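Local coordinates for protein dioxygenase (Pseudomonas brassicacearum, PDB 5V2D) that probably cleaves the central double bond of lignin-derived stilbenes with molecular oxygen at a four-histidine iron centre, at residues I79-H91 / S98-L110. Sequence-based numbering, arbitrary orientation. Where two conformers were deposited one is given.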
loop_
_atom_site.group_PDB
_atom_site.type_symbol
_atom_site.label_atom_id
_atom_site.label_comp_id
_atom_site.label_asym_id
_atom_site.label_seq_id
_atom_site.Cartn_x
_atom_site.Cartn_y
_atom_site.Cartn_z
ATOM N N ILE A 79 -7.179 -9.807 10.571
ATOM C CA ILE A 79 -6.264 -8.667 10.504
ATOM C C ILE A 79 -6.781 -7.715 9.437
ATOM O O ILE A 79 -7.570 -8.126 8.501
ATOM C CB ILE A 79 -4.819 -9.080 10.294
ATOM C CG1 ILE A 79 -4.595 -9.646 8.882
ATOM C CG2 ILE A 79 -4.405 -10.051 11.424
ATOM C CD1 ILE A 79 -3.173 -9.926 8.538
ATOM N N PHE A 80 -6.384 -6.453 9.570
ATOM C CA PHE A 80 -6.883 -5.414 8.639
ATOM C C PHE A 80 -6.541 -5.718 7.211
ATOM O O PHE A 80 -7.375 -5.531 6.317
ATOM C CB PHE A 80 -6.258 -4.059 9.051
ATOM C CG PHE A 80 -6.493 -2.948 8.062
ATOM C CD1 PHE A 80 -5.443 -2.366 7.451
ATOM C CD2 PHE A 80 -7.736 -2.491 7.836
ATOM C CE1 PHE A 80 -5.608 -1.280 6.568
ATOM C CE2 PHE A 80 -7.947 -1.457 6.925
ATOM C CZ PHE A 80 -6.856 -0.850 6.307
ATOM N N PHE A 81 -5.364 -6.267 6.962
ATOM C CA PHE A 81 -4.890 -6.570 5.620
ATOM C C PHE A 81 -5.718 -7.671 4.903
ATOM O O PHE A 81 -5.457 -7.969 3.745
ATOM C CB PHE A 81 -3.417 -7.001 5.617
ATOM C CG PHE A 81 -2.439 -5.966 6.030
ATOM C CD1 PHE A 81 -2.653 -4.618 5.909
ATOM C CD2 PHE A 81 -1.123 -6.375 6.354
ATOM C CE1 PHE A 81 -1.699 -3.659 6.307
ATOM C CE2 PHE A 81 -0.121 -5.441 6.686
ATOM C CZ PHE A 81 -0.429 -4.073 6.702
ATOM N N ASN A 82 -6.658 -8.289 5.598
ATOM C CA ASN A 82 -7.398 -9.418 5.018
ATOM C C ASN A 82 -8.814 -9.077 4.500
ATOM O O ASN A 82 -9.525 -9.938 4.034
ATOM C CB ASN A 82 -7.494 -10.551 6.015
ATOM C CG ASN A 82 -7.545 -11.937 5.350
ATOM O OD1 ASN A 82 -7.234 -12.105 4.107
ATOM N ND2 ASN A 82 -7.862 -12.929 6.169
ATOM N N GLY A 83 -9.193 -7.816 4.526
ATOM C CA GLY A 83 -10.568 -7.438 4.212
ATOM C C GLY A 83 -10.787 -7.324 2.694
ATOM O O GLY A 83 -9.872 -6.929 1.964
ATOM N N ASP A 84 -11.972 -7.674 2.258
ATOM C CA ASP A 84 -12.370 -7.548 0.826
ATOM C C ASP A 84 -12.043 -6.137 0.314
ATOM O O ASP A 84 -12.366 -5.148 0.971
ATOM C CB ASP A 84 -13.832 -7.839 0.673
ATOM C CG ASP A 84 -14.168 -9.248 1.179
ATOM O OD1 ASP A 84 -13.884 -10.215 0.446
ATOM O OD2 ASP A 84 -14.728 -9.333 2.279
ATOM N N GLY A 85 -11.457 -6.059 -0.873
ATOM C CA GLY A 85 -11.133 -4.762 -1.461
ATOM C C GLY A 85 -12.330 -3.942 -1.897
ATOM O O GLY A 85 -13.153 -4.433 -2.664
ATOM N N MET A 86 -12.418 -2.724 -1.364
ATOM C CA MET A 86 -13.424 -1.743 -1.672
ATOM C C MET A 86 -12.770 -0.524 -2.302
ATOM O O MET A 86 -11.962 0.165 -1.602
ATOM C CB MET A 86 -14.137 -1.356 -0.374
ATOM C CG MET A 86 -15.227 -0.325 -0.536
ATOM S SD MET A 86 -16.740 -0.967 -1.254
ATOM C CE MET A 86 -17.523 -1.521 0.277
ATOM N N VAL A 87 -13.062 -0.260 -3.580
ATOM C CA VAL A 87 -12.395 0.794 -4.302
ATOM C C VAL A 87 -13.273 2.023 -4.313
ATOM O O VAL A 87 -14.470 1.933 -4.601
ATOM C CB VAL A 87 -12.087 0.341 -5.752
ATOM C CG1 VAL A 87 -11.497 1.447 -6.575
ATOM C CG2 VAL A 87 -11.191 -0.867 -5.753
ATOM N N SER A 88 -12.642 3.166 -4.028
ATOM C CA SER A 88 -13.338 4.476 -4.132
ATOM C C SER A 88 -12.686 5.232 -5.277
ATOM O O SER A 88 -11.466 5.170 -5.465
ATOM C CB SER A 88 -13.166 5.241 -2.840
ATOM O OG SER A 88 -13.994 4.653 -1.809
ATOM N N GLY A 89 -13.510 5.965 -6.033
ATOM C CA GLY A 89 -13.034 6.901 -7.053
ATOM C C GLY A 89 -13.655 8.264 -6.802
ATOM O O GLY A 89 -14.872 8.379 -6.872
ATOM N N PHE A 90 -12.842 9.278 -6.476
ATOM C CA PHE A 90 -13.262 10.646 -6.354
ATOM C C PHE A 90 -12.917 11.309 -7.684
ATOM O O PHE A 90 -11.724 11.502 -7.998
ATOM C CB PHE A 90 -12.566 11.358 -5.242
ATOM C CG PHE A 90 -12.952 10.914 -3.866
ATOM C CD1 PHE A 90 -13.979 11.496 -3.204
ATOM C CD2 PHE A 90 -12.227 9.910 -3.221
ATOM C CE1 PHE A 90 -14.337 11.167 -1.901
ATOM C CE2 PHE A 90 -12.576 9.547 -1.923
ATOM C CZ PHE A 90 -13.642 10.174 -1.249
ATOM N N HIS A 91 -13.936 11.677 -8.458
ATOM C CA HIS A 91 -13.697 12.264 -9.745
ATOM C C HIS A 91 -13.808 13.820 -9.665
ATOM O O HIS A 91 -14.873 14.336 -9.275
ATOM C CB HIS A 91 -14.707 11.750 -10.745
ATOM C CG HIS A 91 -14.534 12.339 -12.113
ATOM N ND1 HIS A 91 -13.388 12.142 -12.867
ATOM C CD2 HIS A 91 -15.348 13.155 -12.841
ATOM C CE1 HIS A 91 -13.507 12.810 -14.011
ATOM N NE2 HIS A 91 -14.679 13.436 -14.021
ATOM N N SER A 98 -17.248 14.170 -7.374
ATOM C CA SER A 98 -18.204 13.084 -7.126
ATOM C C SER A 98 -17.492 11.825 -6.599
ATOM O O SER A 98 -16.268 11.759 -6.667
ATOM C CB SER A 98 -18.979 12.773 -8.382
ATOM O OG SER A 98 -18.084 12.329 -9.384
ATOM N N LEU A 99 -18.258 10.891 -6.026
ATOM C CA LEU A 99 -17.655 9.703 -5.412
ATOM C C LEU A 99 -18.451 8.482 -5.860
ATOM O O LEU A 99 -19.702 8.493 -5.890
ATOM C CB LEU A 99 -17.699 9.790 -3.929
ATOM C CG LEU A 99 -17.329 8.554 -3.119
ATOM C CD1 LEU A 99 -15.908 8.099 -3.315
ATOM C CD2 LEU A 99 -17.622 8.906 -1.665
ATOM N N ARG A 100 -17.695 7.463 -6.235
ATOM C CA ARG A 100 -18.218 6.097 -6.340
ATOM C C ARG A 100 -17.379 5.163 -5.547
ATOM O O ARG A 100 -16.187 5.305 -5.529
ATOM C CB ARG A 100 -18.076 5.662 -7.754
ATOM C CG ARG A 100 -19.174 6.001 -8.581
ATOM C CD ARG A 100 -19.337 4.623 -9.369
ATOM N NE ARG A 100 -20.685 4.403 -9.893
ATOM C CZ ARG A 100 -21.170 5.162 -10.858
ATOM N NH1 ARG A 100 -20.438 6.152 -11.437
ATOM N NH2 ARG A 100 -22.399 4.912 -11.258
ATOM N N ARG A 101 -18.027 4.204 -4.865
ATOM C CA ARG A 101 -17.324 3.282 -3.982
ATOM C C ARG A 101 -17.957 1.910 -4.243
ATOM O O ARG A 101 -19.194 1.796 -4.112
ATOM C CB ARG A 101 -17.455 3.692 -2.557
ATOM C CG ARG A 101 -16.613 2.880 -1.582
ATOM C CD ARG A 101 -16.534 3.586 -0.221
ATOM N NE ARG A 101 -15.585 2.955 0.695
ATOM C CZ ARG A 101 -15.834 2.193 1.727
ATOM N NH1 ARG A 101 -17.072 1.786 2.023
ATOM N NH2 ARG A 101 -14.784 1.771 2.453
ATOM N N ARG A 102 -17.152 0.937 -4.612
ATOM C CA ARG A 102 -17.649 -0.404 -4.993
ATOM C C ARG A 102 -16.640 -1.491 -4.569
ATOM O O ARG A 102 -15.427 -1.283 -4.652
ATOM C CB ARG A 102 -17.865 -0.565 -6.529
ATOM C CG ARG A 102 -18.878 0.332 -7.222
ATOM C CD ARG A 102 -20.330 0.014 -6.778
ATOM N NE ARG A 102 -21.508 0.552 -7.480
ATOM C CZ ARG A 102 -22.219 1.650 -7.165
ATOM N NH1 ARG A 102 -21.846 2.485 -6.223
ATOM N NH2 ARG A 102 -23.315 1.939 -7.855
ATOM N N TYR A 103 -17.175 -2.650 -4.235
ATOM C CA TYR A 103 -16.372 -3.823 -3.956
ATOM C C TYR A 103 -15.812 -4.358 -5.232
ATOM O O TYR A 103 -16.494 -4.363 -6.278
ATOM C CB TYR A 103 -17.198 -4.940 -3.323
ATOM C CG TYR A 103 -17.314 -4.909 -1.805
ATOM C CD1 TYR A 103 -18.522 -4.844 -1.194
ATOM C CD2 TYR A 103 -16.162 -4.934 -1.003
ATOM C CE1 TYR A 103 -18.618 -4.869 0.182
ATOM C CE2 TYR A 103 -16.280 -4.982 0.370
ATOM C CZ TYR A 103 -17.534 -4.900 0.951
ATOM O OH TYR A 103 -17.609 -4.877 2.331
ATOM N N VAL A 104 -14.572 -4.809 -5.176
ATOM C CA VAL A 104 -14.046 -5.691 -6.234
ATOM C C VAL A 104 -14.803 -7.030 -6.156
ATOM O O VAL A 104 -14.809 -7.690 -5.130
ATOM C CB VAL A 104 -12.547 -5.989 -6.091
ATOM C CG1 VAL A 104 -12.020 -6.661 -7.318
ATOM C CG2 VAL A 104 -11.741 -4.682 -5.960
ATOM N N GLN A 105 -15.445 -7.430 -7.243
ATOM C CA GLN A 105 -16.221 -8.685 -7.231
ATOM C C GLN A 105 -15.283 -9.871 -7.519
ATOM O O GLN A 105 -15.402 -10.568 -8.530
ATOM C CB GLN A 105 -17.393 -8.621 -8.181
ATOM C CG GLN A 105 -18.303 -7.495 -7.794
ATOM C CD GLN A 105 -19.755 -7.771 -8.010
ATOM O OE1 GLN A 105 -20.138 -8.718 -8.711
ATOM N NE2 GLN A 105 -20.596 -6.943 -7.406
ATOM N N THR A 106 -14.425 -10.129 -6.560
ATOM C CA THR A 106 -13.538 -11.269 -6.569
ATOM C C THR A 106 -14.332 -12.571 -6.468
ATOM O O THR A 106 -15.436 -12.594 -5.934
ATOM C CB THR A 106 -12.523 -11.248 -5.405
ATOM O OG1 THR A 106 -13.209 -11.281 -4.185
ATOM C CG2 THR A 106 -11.595 -9.998 -5.498
ATOM N N ASP A 107 -13.720 -13.664 -6.895
ATOM C CA ASP A 107 -14.359 -14.954 -6.698
ATOM C C ASP A 107 -14.601 -15.170 -5.169
ATOM O O ASP A 107 -15.596 -15.728 -4.791
ATOM C CB ASP A 107 -13.521 -16.118 -7.162
ATOM C CG ASP A 107 -13.236 -16.126 -8.649
ATOM O OD1 ASP A 107 -13.835 -15.439 -9.411
ATOM O OD2 ASP A 107 -12.395 -16.959 -9.095
ATOM N N ARG A 108 -13.659 -14.743 -4.341
ATOM C CA ARG A 108 -13.753 -14.916 -2.900
ATOM C C ARG A 108 -14.993 -14.196 -2.334
ATOM O O ARG A 108 -15.752 -14.773 -1.544
ATOM C CB ARG A 108 -12.524 -14.398 -2.214
ATOM C CG ARG A 108 -12.594 -14.314 -0.696
ATOM C CD ARG A 108 -11.219 -14.053 -0.110
ATOM N NE ARG A 108 -11.212 -13.704 1.307
ATOM C CZ ARG A 108 -10.170 -13.851 2.112
ATOM N NH1 ARG A 108 -10.258 -13.402 3.380
ATOM N NH2 ARG A 108 -9.061 -14.422 1.722
ATOM N N LEU A 109 -15.140 -12.934 -2.705
ATOM C CA LEU A 109 -16.315 -12.184 -2.299
ATOM C C LEU A 109 -17.616 -12.842 -2.776
ATOM O O LEU A 109 -18.589 -12.922 -2.040
ATOM C CB LEU A 109 -16.258 -10.759 -2.754
ATOM C CG LEU A 109 -17.473 -9.891 -2.385
ATOM C CD1 LEU A 109 -17.541 -9.653 -0.913
ATOM C CD2 LEU A 109 -17.413 -8.517 -2.995
ATOM N N LEU A 110 -17.662 -13.225 -4.032
ATOM C CA LEU A 110 -18.911 -13.751 -4.564
ATOM C C LEU A 110 -19.264 -15.100 -3.932
ATOM O O LEU A 110 -20.444 -15.422 -3.779
ATOM C CB LEU A 110 -18.839 -13.886 -6.086
ATOM C CG LEU A 110 -18.774 -12.572 -6.840
ATOM C CD1 LEU A 110 -18.722 -12.728 -8.328
ATOM C CD2 LEU A 110 -19.877 -11.594 -6.468
HETATM O O HOH W 1 -6.211 -14.173 2.910
HETATM O O HOH W 2 -8.483 -15.409 4.756
HETATM O O HOH W 3 -12.636 -9.822 -1.947
HETATM O O HOH W 4 -13.283 -12.085 2.428
HETATM O O HOH W 5 -13.597 -7.327 -2.692
HETATM O O HOH W 6 -12.740 2.677 -0.597
#
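M86 lies against Y103 and R101 of the neighbouring strand. Its CE sits over the centre of the Y103 ring, 3.5 Å from the centroid, with SD above the same face in a Met-aromatic contact; bends at chi2 (76°) and chi3 (87°) bring it there. On its other flank, M86 CG rests on the middle of the R101 guanidinium face, 3.4 Å from CZ. On the same face of the hairpin, L99 CD1 makes a CH-pi contact over the centre of the F90 ring, 3.7 Å from its centroid.

Backbone pairing is antiparallel: V87–R102, G89–R100 and H91–S98 each exchange two hydrogen bonds, and V104 N to G85 O continues the series.

One water joins M86 O, S88 OG and R101 NE, while NH1 and NH2 of R101 are held by I41 O and a salt bridge to D68. An alanine in place of R101 would probably leave D68 without its charge partner and open a gap beneath M86 CG. Beyond the strands, D84 OD2 accepts from Q70 N and OD1 from two waters, one shared with T106 OG1, the other with R108 NE. The direct R108 NH1 bond to N82 OD1 is weak (3.4 Å); one water links N82 OD1 with R108 NH2, and a second links N82 ND2 with R108 NH1, weakly at NH1. N82 ND2 also bonds D78 OD1, and N137 O binds R108 NH2.

The hairpin 85-93/96-103 lies between strands 60-67 and 43-45 in an antiparallel sheet, consistent with one blade of the family's beta-propeller, while V87 and V104 pack on M163 of strand 161-163.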